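PDB 3ZHC: phytase from Citrobacter braakii, which belongs to branch 2 of the histidine phosphatase superfamily, whose members share a core of mixed beta-sheet flanked by helices. Local coordinates for residues 353-358 with 372-377. The protein carries 2 engineered substitutions. Sequence-based numbering, arbitrary orientation.
Sequences ELVFEK and SFVYQT
One face of the Phe373 ring is turned to the backbone of Glu353, whose carbonyl O sits 3.5 Å above the ring plane, nearer the rim than the centre. CG of Phe373 is anti to its own backbone N (chi1 -160°), which carries the ring back over the neighbouring strand. Leu354, its non-hydrogen-bonded partner, meets the ring at the edge: CD1 is 4.0 Å from Phe373 CD2, and the two side chains cross at about a right angle. Trp339 also meets the Phe373 ring, the two planes at about 30°.

Val355 and Val374 share the other face with Glu353, and touch diagonally through their CG2 methyls, 3.8 Å apart. Glu353 runs alongside Val374, its hydrogen-bonded partner, and points the same way; its chain, extended beyond CG, brings OE1 to 4.0 Å from Val374 CB. That buried carboxylate oxygen takes a hydrogen bond from Gln84 of helix 71-90, which packs on this face.

Two pairs of backbone bonds clamp the strands. Glu353 N reaches Val374 O at 2.7 Å and Val374 N returns to Glu353 O; Val355 N bonds to Ser372 O almost straight (178° at the hydrogen), and Ser372 N to Val355 O. At the non-hydrogen-bonded pair between them, Phe373 CA comes within 3.2 Å of Glu353 O in a CA-H...O contact.

Strand 353-361 also pairs with 28-38, and 366-375 with 394-398, placing this antiparallel beta hairpin inside the mixed central sheet of the histidine phosphatase fold.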
loop_
_atom_site.group_PDB
_atom_site.type_symbol
_atom_site.label_atom_id
_atom_site.label_comp_id
_atom_site.label_asym_id
_atom_site.label_seq_id
_atom_site.Cartn_x
_atom_site.Cartn_y
_atom_site.Cartn_z
ATOM N N GLU B 353 6.037 7.398 17.313
ATOM C CA GLU B 353 6.666 6.611 18.367
ATOM C C GLU B 353 6.619 5.151 18.075
ATOM O O GLU B 353 5.561 4.620 17.804
ATOM C CB GLU B 353 5.947 6.854 19.679
ATOM C CG GLU B 353 6.076 8.246 20.193
ATOM C CD GLU B 353 5.285 8.490 21.481
ATOM O OE1 GLU B 353 4.608 7.548 21.972
ATOM O OE2 GLU B 353 5.342 9.626 21.994
ATOM N N LEU B 354 7.790 4.507 18.136
ATOM C CA LEU B 354 7.910 3.077 18.054
ATOM C C LEU B 354 7.934 2.682 19.539
ATOM O O LEU B 354 8.837 3.082 20.284
ATOM C CB LEU B 354 9.155 2.697 17.297
ATOM C CG LEU B 354 9.379 1.253 16.855
ATOM C CD1 LEU B 354 8.153 0.643 16.135
ATOM C CD2 LEU B 354 10.629 1.167 15.958
ATOM N N VAL B 355 6.926 1.916 19.967
ATOM C CA VAL B 355 6.724 1.592 21.392
ATOM C C VAL B 355 6.975 0.108 21.657
ATOM O O VAL B 355 6.330 -0.735 21.060
ATOM C CB VAL B 355 5.284 1.986 21.841
ATOM C CG1 VAL B 355 5.059 1.671 23.304
ATOM C CG2 VAL B 355 5.036 3.465 21.577
ATOM N N PHE B 356 7.920 -0.179 22.555
ATOM C CA PHE B 356 8.265 -1.532 22.973
ATOM C C PHE B 356 7.737 -1.700 24.402
ATOM O O PHE B 356 8.240 -1.058 25.322
ATOM C CB PHE B 356 9.775 -1.749 22.915
ATOM C CG PHE B 356 10.368 -1.549 21.541
ATOM C CD1 PHE B 356 10.761 -0.270 21.109
ATOM C CD2 PHE B 356 10.540 -2.628 20.673
ATOM C CE1 PHE B 356 11.321 -0.077 19.810
ATOM C CE2 PHE B 356 11.098 -2.445 19.384
ATOM C CZ PHE B 356 11.484 -1.162 18.960
ATOM N N GLU B 357 6.721 -2.556 24.564
ATOM C CA GLU B 357 6.048 -2.801 25.844
ATOM C C GLU B 357 6.393 -4.171 26.408
ATOM O O GLU B 357 6.295 -5.144 25.704
ATOM C CB GLU B 357 4.537 -2.736 25.649
ATOM C CG GLU B 357 3.990 -1.357 25.301
ATOM C CD GLU B 357 2.562 -1.398 24.777
ATOM O OE1 GLU B 357 1.897 -2.453 24.869
ATOM O OE2 GLU B 357 2.096 -0.364 24.264
ATOM N N LYS B 358 6.797 -4.219 27.685
ATOM C CA LYS B 358 7.066 -5.479 28.402
ATOM C C LYS B 358 5.838 -5.820 29.253
ATOM O O LYS B 358 5.531 -5.109 30.219
ATOM C CB LYS B 358 8.303 -5.381 29.276
ATOM C CG LYS B 358 8.717 -6.712 29.948
ATOM C CD LYS B 358 9.978 -6.521 30.730
ATOM C CE LYS B 358 10.378 -7.743 31.462
ATOM N NZ LYS B 358 11.526 -7.457 32.404
ATOM N N SER B 372 4.416 -1.529 19.025
ATOM C CA SER B 372 3.391 -0.680 18.421
ATOM C C SER B 372 3.988 0.565 17.815
ATOM O O SER B 372 5.117 0.940 18.134
ATOM C CB SER B 372 2.377 -0.255 19.486
ATOM O OG SER B 372 1.738 -1.373 20.042
ATOM N N PHE B 373 3.225 1.205 16.929
ATOM C CA PHE B 373 3.592 2.527 16.425
ATOM C C PHE B 373 2.485 3.502 16.812
ATOM O O PHE B 373 1.375 3.381 16.328
ATOM C CB PHE B 373 3.867 2.570 14.913
ATOM C CG PHE B 373 4.696 3.775 14.515
ATOM C CD1 PHE B 373 4.102 4.999 14.276
ATOM C CD2 PHE B 373 6.098 3.677 14.418
ATOM C CE1 PHE B 373 4.887 6.118 13.925
ATOM C CE2 PHE B 373 6.878 4.788 14.072
ATOM C CZ PHE B 373 6.275 6.000 13.827
ATOM N N VAL B 374 2.814 4.457 17.700
ATOM C CA VAL B 374 1.869 5.494 18.172
ATOM C C VAL B 374 2.198 6.823 17.468
ATOM O O VAL B 374 3.358 7.255 17.448
ATOM C CB VAL B 374 1.909 5.640 19.703
ATOM C CG1 VAL B 374 1.001 6.756 20.170
ATOM C CG2 VAL B 374 1.512 4.328 20.354
ATOM N N TYR B 375 1.166 7.455 16.902
ATOM C CA TYR B 375 1.315 8.644 16.071
ATOM C C TYR B 375 0.029 9.472 16.042
ATOM O O TYR B 375 -1.001 9.038 16.546
ATOM C CB TYR B 375 1.628 8.205 14.647
ATOM C CG TYR B 375 0.423 7.557 13.957
ATOM C CD1 TYR B 375 0.001 6.239 14.288
ATOM C CD2 TYR B 375 -0.313 8.262 12.991
ATOM C CE1 TYR B 375 -1.126 5.654 13.650
ATOM C CE2 TYR B 375 -1.435 7.687 12.351
ATOM C CZ TYR B 375 -1.835 6.396 12.680
ATOM O OH TYR B 375 -2.908 5.862 12.058
ATOM N N GLN B 376 0.116 10.658 15.438
ATOM C CA GLN B 376 -1.038 11.517 15.180
ATOM C C GLN B 376 -1.282 11.550 13.714
ATOM O O GLN B 376 -0.318 11.646 12.922
ATOM C CB GLN B 376 -0.774 12.934 15.654
ATOM C CG GLN B 376 -0.776 13.080 17.185
ATOM C CD GLN B 376 0.238 14.071 17.679
ATOM O OE1 GLN B 376 1.394 13.993 17.315
ATOM N NE2 GLN B 376 -0.188 15.004 18.531
ATOM N N THR B 377 -2.558 11.477 13.311
ATOM C CA THR B 377 -2.919 11.644 11.906
ATOM C C THR B 377 -2.565 13.075 11.487
ATOM O O THR B 377 -2.425 13.967 12.344
ATOM C CB THR B 377 -4.416 11.366 11.625
ATOM O OG1 THR B 377 -5.234 12.229 12.414
ATOM C CG2 THR B 377 -4.770 9.913 11.948
#